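Local coordinates for protein mandelate racemase/muconate lactonizing enzyme/Enolase superfamily (PDB 2HZG) that belongs to the enolase superfamily, pairing a capping N-terminal domain with a TIM-barrel-like domain, and holds sodium at a site of three acidic residues, at residues Ala120-Leu125 with Pro360-Gln365; Leu13-Val18 with Ala333-Ala338. One frame throughout, in Å; residues are numbered along the deposited sequence.

Contact 1: Ala120-Leu125 with Pro360-Gln365; sequences APAWAL and PGLGLQ
The indole of Trp123 carries Pro121 on one face, with CG 3.3 Å above the ring plane and displaced toward the rim, and Ala124 CB lies over the same face. NE1 donates a hydrogen bond to the carbonyl of Pro357, so the tryptophan reaches the chain just ahead of 360-365 while making no contact with that segment itself. The direct join is made by backbone. Gly361 N donates to Ala120 O at 2.8 Å. Ala122 N donates in turn to Gly361 O at 2.9 Å, both bonds nearly straight and both approaching from above the carbonyl plane. Together they form a single beta bridge flanking Pro121, which has no N-H of its own to offer. Beside the bridge, Ala122 CB rests 3.5 Å from Gly361 O and meets the CD2 branch of Leu362 at 4.2 Å. Gly361 is the second residue of a type II' turn running from Pro360 to Gly363, and its positive phi of 59° suits a residue without a side chain. The loop between helices 336-340 and 368-374, beyond the barrel, is thus joined to short helix 122-125 ending the N-terminal helical region; Leu362 N also bonds Asp112 of helix 99-118, and its side chain packs on helix 309-316. Pro121 is the N-cap of helix 122-125. The bridge therefore satisfies Ala122 N, a first-turn N-H that the helix cannot pair internally, and uses both polar backbone atoms of the buried Gly361.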
# COMPACT_ATOMS: atom_id res chain seq x y z
N ALA A 120 9.46 -21.87 23.60
CA ALA A 120 10.07 -22.23 22.32
C ALA A 120 10.38 -20.96 21.54
O ALA A 120 9.58 -20.03 21.56
CB ALA A 120 9.15 -23.17 21.49
N PRO A 121 11.54 -20.93 20.86
CA PRO A 121 11.84 -19.78 20.00
C PRO A 121 10.86 -19.73 18.83
O PRO A 121 10.37 -20.76 18.36
CB PRO A 121 13.27 -20.03 19.51
CG PRO A 121 13.55 -21.46 19.73
CD PRO A 121 12.61 -21.94 20.83
N ALA A 122 10.58 -18.52 18.37
CA ALA A 122 9.66 -18.28 17.29
C ALA A 122 10.07 -19.06 16.05
O ALA A 122 9.20 -19.62 15.37
CB ALA A 122 9.54 -16.77 16.99
N TRP A 123 11.37 -19.14 15.76
CA TRP A 123 11.85 -19.89 14.57
C TRP A 123 11.50 -21.37 14.63
O TRP A 123 11.31 -21.99 13.60
CB TRP A 123 13.35 -19.75 14.31
CG TRP A 123 14.26 -20.05 15.50
CD1 TRP A 123 14.79 -19.13 16.37
CD2 TRP A 123 14.76 -21.34 15.91
NE1 TRP A 123 15.59 -19.78 17.30
CE2 TRP A 123 15.58 -21.12 17.05
CE3 TRP A 123 14.60 -22.65 15.43
CZ2 TRP A 123 16.23 -22.18 17.71
CZ3 TRP A 123 15.22 -23.69 16.11
CH2 TRP A 123 16.04 -23.44 17.23
N ALA A 124 11.47 -21.93 15.84
CA ALA A 124 11.07 -23.33 16.02
C ALA A 124 9.59 -23.46 15.71
O ALA A 124 9.18 -24.37 15.03
CB ALA A 124 11.39 -23.82 17.44
N LEU A 125 8.80 -22.50 16.20
CA LEU A 125 7.37 -22.47 15.90
C LEU A 125 7.10 -22.26 14.41
O LEU A 125 6.11 -22.77 13.89
CB LEU A 125 6.64 -21.44 16.75
CG LEU A 125 6.58 -21.66 18.27
CD1 LEU A 125 5.87 -20.47 18.95
CD2 LEU A 125 5.88 -22.97 18.65
N PRO A 360 12.97 -18.18 24.19
CA PRO A 360 11.54 -18.27 23.81
C PRO A 360 10.97 -17.05 23.09
O PRO A 360 11.35 -15.91 23.39
CB PRO A 360 10.83 -18.43 25.17
CG PRO A 360 11.87 -19.07 26.06
CD PRO A 360 13.13 -18.32 25.65
N GLY A 361 10.03 -17.29 22.17
CA GLY A 361 9.45 -16.24 21.35
C GLY A 361 10.52 -15.53 20.54
O GLY A 361 11.38 -16.17 19.94
N LEU A 362 10.48 -14.21 20.55
CA LEU A 362 11.50 -13.40 19.89
C LEU A 362 12.79 -13.31 20.72
O LEU A 362 13.78 -12.75 20.26
CB LEU A 362 10.94 -12.00 19.55
CG LEU A 362 9.79 -12.03 18.51
CD1 LEU A 362 9.17 -10.64 18.24
CD2 LEU A 362 10.25 -12.66 17.18
N GLY A 363 12.75 -13.83 21.95
CA GLY A 363 13.98 -14.08 22.72
C GLY A 363 14.59 -12.85 23.38
O GLY A 363 15.73 -12.91 23.84
N LEU A 364 13.83 -11.76 23.45
CA LEU A 364 14.28 -10.50 24.03
C LEU A 364 13.16 -9.85 24.80
O LEU A 364 11.98 -10.01 24.45
CB LEU A 364 14.80 -9.52 22.96
CG LEU A 364 16.00 -10.01 22.14
CD1 LEU A 364 16.15 -9.18 20.88
CD2 LEU A 364 17.31 -10.03 22.98
N GLN A 365 13.52 -9.13 25.84
CA GLN A 365 12.55 -8.49 26.70
C GLN A 365 12.43 -7.02 26.30
O GLN A 365 13.45 -6.33 26.14
CB GLN A 365 13.02 -8.62 28.16
CG GLN A 365 11.96 -8.42 29.24
CD GLN A 365 11.06 -9.65 29.47
OE1 GLN A 365 10.09 -9.56 30.20
NE2 GLN A 365 11.36 -10.77 28.81

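Contact 2: Leu13-Val18 with Ala333-Ala338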
# COMPACT_ATOMS: atom_id res chain seq x y z
N LEU A 13 6.33 5.37 20.38
CA LEU A 13 7.55 5.87 20.98
C LEU A 13 8.26 6.81 20.03
O LEU A 13 8.23 6.58 18.82
CB LEU A 13 8.49 4.71 21.35
CG LEU A 13 7.93 3.64 22.31
CD1 LEU A 13 9.07 2.71 22.71
CD2 LEU A 13 7.27 4.30 23.52
N SER A 14 8.93 7.83 20.57
CA SER A 14 9.71 8.73 19.71
C SER A 14 10.91 9.31 20.44
O SER A 14 10.83 9.62 21.62
CB SER A 14 8.83 9.89 19.20
OG SER A 14 9.51 10.69 18.25
N MET A 15 12.02 9.45 19.72
CA MET A 15 13.12 10.34 20.10
C MET A 15 12.54 11.75 20.31
O MET A 15 11.52 12.09 19.69
CB MET A 15 14.16 10.39 18.98
CG MET A 15 15.04 9.12 18.85
SD MET A 15 16.06 8.78 20.31
CE MET A 15 17.37 9.97 20.05
N PRO A 16 13.16 12.56 21.20
CA PRO A 16 12.64 13.92 21.48
C PRO A 16 12.61 14.81 20.23
O PRO A 16 11.73 15.64 20.09
CB PRO A 16 13.62 14.48 22.53
CG PRO A 16 14.41 13.34 23.02
CD PRO A 16 14.37 12.24 21.99
N GLU A 17 13.59 14.61 19.36
CA GLU A 17 13.66 15.27 18.07
C GLU A 17 13.65 14.19 16.99
O GLU A 17 14.22 13.10 17.16
CB GLU A 17 14.93 16.13 17.98
CG GLU A 17 14.89 17.43 18.80
CD GLU A 17 15.16 17.23 20.30
OE1 GLU A 17 16.00 16.37 20.66
OE2 GLU A 17 14.55 17.97 21.11
N VAL A 18 12.98 14.48 15.88
CA VAL A 18 13.03 13.60 14.73
C VAL A 18 13.57 14.48 13.60
O VAL A 18 13.09 15.59 13.43
CB VAL A 18 11.61 13.03 14.40
CG1 VAL A 18 11.64 12.19 13.12
CG2 VAL A 18 11.07 12.19 15.58
N ALA A 333 24.45 2.08 13.75
CA ALA A 333 24.36 3.38 14.42
C ALA A 333 22.91 3.79 14.72
O ALA A 333 22.50 4.91 14.38
CB ALA A 333 25.10 4.49 13.60
N PRO A 334 22.13 2.90 15.39
CA PRO A 334 20.73 3.28 15.59
C PRO A 334 20.57 4.42 16.61
O PRO A 334 21.45 4.63 17.46
CB PRO A 334 20.08 1.97 16.10
CG PRO A 334 21.18 1.22 16.74
CD PRO A 334 22.47 1.61 16.01
N GLN A 335 19.46 5.15 16.52
CA GLN A 335 19.10 6.11 17.55
C GLN A 335 18.97 5.41 18.90
O GLN A 335 18.71 4.22 18.97
CB GLN A 335 17.80 6.85 17.24
CG GLN A 335 17.83 7.65 15.94
CD GLN A 335 18.96 8.65 15.89
OE1 GLN A 335 19.32 9.26 16.90
NE2 GLN A 335 19.52 8.83 14.71
N GLN A 336 19.18 6.18 19.97
CA GLN A 336 19.11 5.65 21.33
C GLN A 336 17.78 4.94 21.60
O GLN A 336 17.76 3.95 22.34
CB GLN A 336 19.31 6.76 22.37
CG GLN A 336 19.62 6.19 23.77
CD GLN A 336 20.94 5.45 23.79
OE1 GLN A 336 21.93 5.94 23.24
NE2 GLN A 336 20.97 4.28 24.41
N LEU A 337 16.69 5.44 21.02
CA LEU A 337 15.39 4.80 21.19
C LEU A 337 15.48 3.33 20.86
O LEU A 337 15.07 2.50 21.66
CB LEU A 337 14.29 5.48 20.34
CG LEU A 337 12.94 4.74 20.21
CD1 LEU A 337 12.30 4.39 21.57
CD2 LEU A 337 11.96 5.55 19.34
N ALA A 338 16.02 3.01 19.68
CA ALA A 338 16.11 1.62 19.21
C ALA A 338 16.94 0.74 20.13
O ALA A 338 16.56 -0.42 20.39
CB ALA A 338 16.66 1.58 17.78
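Gln335, the N-cap of helix 336-340, opens the contact by crossing Met15 at about a right angle. Its CB lies 3.9 Å from Met15 CG, and the chain then bends at chi2 so that OE1 comes near the methyl CE, while NE2 is bonded to Asp23. Gln336 brings its backbone N and CB near Met15 SD, while the end of its side chain leads away, NE2 bonded to Asp340 in the same helix. Leu337 supplies most of the second segment's buried surface. Its N-H points at Met15 SD in a weak hydrogen bond of 3.5 Å, bent to 144°, and its CB packs 3.7 Å from the same SD, so the thioether sits over the first turn of the helix. Met15 reaches there by bending at chi2 and chi3, sliding past Leu337 in the opposite direction. With CG anti to the backbone N (chi1 168°), Leu337 sends its branches toward the strand end: CD1 meets Leu13 CD1 at 3.8 Å, the two leucines crossing obliquely, and CD2 lies 3.9 Å from Ser14 CA. Ser14 OG donates to Met15 O, in the carbonyl plane and on a lone pair, within the first segment. Tyr374 of helix 368-374 packs against Leu13, Met15, Gln336 and Leu337, so the end of strand 5-14, helix 336-340 after the last barrel strand, and helix 368-374 converge, with strand 27-35 beside Leu13.

How the contacts relate
From the N terminus, the chain first leaves strand 5-14 through 13-18, the earlier half of contact 2, then completes the antiparallel sheet and the helices that follow before reaching 120-125 in contact 1. The eight parallel strands of the barrel come next, and after the last of them 333-338 closes contact 2 across 314 intervening residues. Contact 1 closes later, when 360-365 returns to 120-125 across 234. The two closures thus cross rather than nest. Their centres lie about 25 Å apart and they do not touch. Contact 2 ties the N-terminal sheet to the chain leaving the barrel; contact 1 ties the end of the N-terminal helical region to the loop before helix 368-374.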